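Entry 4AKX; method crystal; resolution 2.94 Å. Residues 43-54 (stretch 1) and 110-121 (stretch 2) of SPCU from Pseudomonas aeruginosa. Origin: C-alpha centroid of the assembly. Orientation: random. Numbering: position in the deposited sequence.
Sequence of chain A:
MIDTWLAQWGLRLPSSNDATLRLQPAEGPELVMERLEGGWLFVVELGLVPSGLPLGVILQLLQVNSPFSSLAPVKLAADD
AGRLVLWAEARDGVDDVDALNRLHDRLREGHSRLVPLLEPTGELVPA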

# COMPACT_ATOMS: atom_id res chain seq x y z
N VAL A 43 13.28 8.63 -7.22
CA VAL A 43 12.22 8.66 -6.23
C VAL A 43 11.40 9.94 -6.41
O VAL A 43 11.95 11.01 -6.66
CB VAL A 43 12.80 8.75 -4.80
CG1 VAL A 43 11.71 8.99 -3.79
CG2 VAL A 43 13.61 7.52 -4.45
N VAL A 44 10.10 9.84 -6.21
CA VAL A 44 9.25 11.00 -6.25
C VAL A 44 8.35 10.99 -5.00
O VAL A 44 7.90 9.94 -4.54
CB VAL A 44 8.47 11.06 -7.57
CG1 VAL A 44 7.24 11.94 -7.47
CG2 VAL A 44 9.39 11.58 -8.65
N GLU A 45 8.16 12.16 -4.43
CA GLU A 45 7.55 12.28 -3.14
C GLU A 45 6.09 12.65 -3.37
O GLU A 45 5.78 13.44 -4.25
CB GLU A 45 8.30 13.36 -2.35
CG GLU A 45 7.72 13.67 -0.97
CD GLU A 45 6.91 14.98 -0.90
OE1 GLU A 45 7.07 15.86 -1.77
OE2 GLU A 45 6.13 15.13 0.06
N LEU A 46 5.20 12.08 -2.58
CA LEU A 46 3.79 12.40 -2.69
C LEU A 46 3.17 12.96 -1.41
O LEU A 46 1.96 13.06 -1.32
CB LEU A 46 3.03 11.17 -3.15
CG LEU A 46 3.10 10.84 -4.65
CD1 LEU A 46 2.60 9.43 -4.95
CD2 LEU A 46 2.30 11.86 -5.46
N GLY A 47 3.99 13.34 -0.42
CA GLY A 47 3.46 13.70 0.91
C GLY A 47 3.27 12.55 1.92
O GLY A 47 3.29 11.36 1.58
N LEU A 48 3.08 12.92 3.19
CA LEU A 48 2.81 11.95 4.25
C LEU A 48 1.48 11.29 4.01
O LEU A 48 0.50 11.96 3.66
CB LEU A 48 2.80 12.64 5.63
CG LEU A 48 4.12 13.25 6.11
CD1 LEU A 48 4.01 13.87 7.48
CD2 LEU A 48 5.23 12.22 6.09
N VAL A 49 1.43 9.98 4.23
CA VAL A 49 0.19 9.25 4.14
C VAL A 49 -0.88 9.92 5.00
O VAL A 49 -0.64 10.29 6.16
CB VAL A 49 0.36 7.79 4.54
CG1 VAL A 49 -0.97 7.08 4.46
CG2 VAL A 49 1.33 7.10 3.62
N PRO A 50 -2.06 10.13 4.41
CA PRO A 50 -3.13 10.79 5.15
C PRO A 50 -3.81 9.80 6.05
O PRO A 50 -3.79 8.60 5.78
CB PRO A 50 -4.10 11.23 4.06
CG PRO A 50 -3.37 11.09 2.78
CD PRO A 50 -2.36 10.02 2.98
N SER A 51 -4.40 10.33 7.12
CA SER A 51 -5.28 9.61 8.02
C SER A 51 -6.64 9.50 7.35
O SER A 51 -6.99 10.33 6.52
CB SER A 51 -5.40 10.42 9.32
OG SER A 51 -6.43 9.93 10.17
N GLY A 52 -7.39 8.47 7.71
CA GLY A 52 -8.75 8.29 7.19
C GLY A 52 -8.94 8.15 5.68
O GLY A 52 -9.88 8.67 5.13
N LEU A 53 -8.05 7.44 5.00
CA LEU A 53 -8.28 7.15 3.60
C LEU A 53 -9.44 6.16 3.46
O LEU A 53 -9.58 5.27 4.29
CB LEU A 53 -7.02 6.58 2.95
CG LEU A 53 -5.92 7.54 2.45
CD1 LEU A 53 -4.99 6.80 1.51
CD2 LEU A 53 -6.49 8.77 1.76
N PRO A 54 -10.28 6.32 2.42
CA PRO A 54 -11.28 5.28 2.15
C PRO A 54 -10.64 4.06 1.55
O PRO A 54 -9.56 4.15 0.96
CB PRO A 54 -12.20 5.92 1.12
CG PRO A 54 -11.46 7.12 0.61
CD PRO A 54 -10.59 7.57 1.72
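Stretch 2, residues 110-121: GHSRLVPLLEPT

The helix that opens stretch 2, begun earlier in the chain, runs alongside strand 43-48 in the same direction, the two axes only 5° apart and 9.0 Å apart at closest approach. The nearest CA atoms across the stretches are Leu46 and Val115 at 6.4 Å, Pro50 and Leu118 at 6.6 Å, and Leu53 and Thr121 at 6.9 Å. The main bump of stretch 1 is Leu46 (chi1 m, chi2 t), which leaves its backbone sideways but brings its tip into a hollow lined by His111, Leu114 and Val115, while Leu118 CD2 lies against the base, 4.3 Å from Leu46 CB. Its CD2 sits over one face of the His111 ring, 3.7 Å from the centroid, and 3.9 Å from Val115 CG2; its CD1 meets Leu114 CD1 at 4.1 Å. His111 (chi1 t) points toward the strand, its CD2 3.2 Å from Val44 CG1, while Glu45 O lies at the ring edge, 3.3 Å from His111 CD2. Leu118 (m, p) packs CD2 3.2 Å from Leu46 O and CB 4.0 Å from Pro50 CG. The helix is kinked where the N atoms of Pro116 and Leu117 lack bonds to the preceding turn. Beyond it, poorly ordered Thr121 places OG1 3.7 Å from Leu53 CD2 and CG2 3.8 Å from Gly52 O; its OG1 also donates a 3.1 Å hydrogen bond to Leu117 O.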

# COMPACT_ATOMS: atom_id res chain seq x y z
N GLY A 110 2.65 8.60 -12.46
CA GLY A 110 2.18 8.06 -11.20
C GLY A 110 1.84 9.17 -10.24
O GLY A 110 0.80 9.12 -9.57
N HIS A 111 2.70 10.20 -10.21
CA HIS A 111 2.55 11.36 -9.33
C HIS A 111 1.34 12.19 -9.69
O HIS A 111 0.63 12.65 -8.81
CB HIS A 111 3.82 12.20 -9.39
CG HIS A 111 3.82 13.38 -8.45
ND1 HIS A 111 3.11 14.52 -8.70
CD2 HIS A 111 4.53 13.61 -7.27
CE1 HIS A 111 3.32 15.40 -7.70
NE2 HIS A 111 4.20 14.85 -6.83
N SER A 112 1.08 12.40 -10.96
CA SER A 112 -0.09 13.20 -11.28
C SER A 112 -1.40 12.44 -11.00
O SER A 112 -2.38 13.05 -10.56
CB SER A 112 -0.04 13.75 -12.71
OG SER A 112 0.77 12.91 -13.54
N ARG A 113 -1.41 11.13 -11.24
CA ARG A 113 -2.60 10.32 -11.05
C ARG A 113 -3.03 10.31 -9.60
O ARG A 113 -4.22 10.42 -9.28
CB ARG A 113 -2.32 8.88 -11.42
CG ARG A 113 -2.89 8.40 -12.71
CD ARG A 113 -2.68 6.90 -12.79
NE ARG A 113 -2.44 6.47 -14.16
CZ ARG A 113 -1.87 5.31 -14.48
NH1 ARG A 113 -1.48 4.47 -13.53
NH2 ARG A 113 -1.69 5.00 -15.77
N LEU A 114 -2.05 10.13 -8.72
CA LEU A 114 -2.31 9.85 -7.33
C LEU A 114 -2.44 11.14 -6.51
O LEU A 114 -3.28 11.27 -5.63
CB LEU A 114 -1.22 8.96 -6.77
CG LEU A 114 -1.10 7.62 -7.50
CD1 LEU A 114 0.29 7.03 -7.39
CD2 LEU A 114 -2.09 6.63 -6.95
N VAL A 115 -1.63 12.12 -6.84
CA VAL A 115 -1.54 13.30 -6.03
C VAL A 115 -2.91 13.92 -5.72
O VAL A 115 -3.08 14.51 -4.65
CB VAL A 115 -0.57 14.32 -6.64
CG1 VAL A 115 -1.28 15.27 -7.62
CG2 VAL A 115 0.13 15.09 -5.54
N PRO A 116 -3.90 13.81 -6.64
CA PRO A 116 -5.20 14.39 -6.22
C PRO A 116 -6.00 13.50 -5.25
O PRO A 116 -6.88 14.00 -4.56
CB PRO A 116 -5.96 14.57 -7.54
CG PRO A 116 -4.95 14.41 -8.62
CD PRO A 116 -3.88 13.50 -8.08
N LEU A 117 -5.69 12.19 -5.19
CA LEU A 117 -6.33 11.28 -4.26
C LEU A 117 -6.04 11.55 -2.78
O LEU A 117 -6.79 11.12 -1.90
CB LEU A 117 -5.91 9.86 -4.55
CG LEU A 117 -5.99 9.33 -5.97
CD1 LEU A 117 -5.33 7.95 -6.00
CD2 LEU A 117 -7.44 9.26 -6.43
N LEU A 118 -4.93 12.21 -2.48
CA LEU A 118 -4.54 12.44 -1.09
C LEU A 118 -5.01 13.80 -0.60
O LEU A 118 -5.72 13.89 0.40
CB LEU A 118 -3.03 12.36 -0.95
CG LEU A 118 -2.28 11.06 -1.29
CD1 LEU A 118 -2.67 10.47 -2.63
CD2 LEU A 118 -0.79 11.34 -1.28
N GLU A 119 -4.60 14.85 -1.30
CA GLU A 119 -4.98 16.23 -0.99
C GLU A 119 -6.44 16.40 -0.55
O GLU A 119 -6.70 16.85 0.57
CB GLU A 119 -4.67 17.12 -2.20
CG GLU A 119 -4.74 18.61 -1.95
CD GLU A 119 -4.63 19.40 -3.25
OE1 GLU A 119 -4.24 18.79 -4.28
OE2 GLU A 119 -4.94 20.61 -3.24
N PRO A 120 -7.41 16.07 -1.44
CA PRO A 120 -8.84 16.10 -1.13
C PRO A 120 -9.26 15.22 0.05
O PRO A 120 -10.45 15.16 0.38
CB PRO A 120 -9.49 15.60 -2.42
CG PRO A 120 -8.59 16.13 -3.48
CD PRO A 120 -7.19 15.99 -2.90
N THR A 121 -8.30 14.54 0.66
CA THR A 121 -8.56 13.85 1.92
C THR A 121 -7.97 14.65 3.09
O THR A 121 -8.28 15.85 3.26
CB THR A 121 -8.01 12.41 1.92
OG1 THR A 121 -8.41 11.74 0.72
CG2 THR A 121 -8.54 11.63 3.13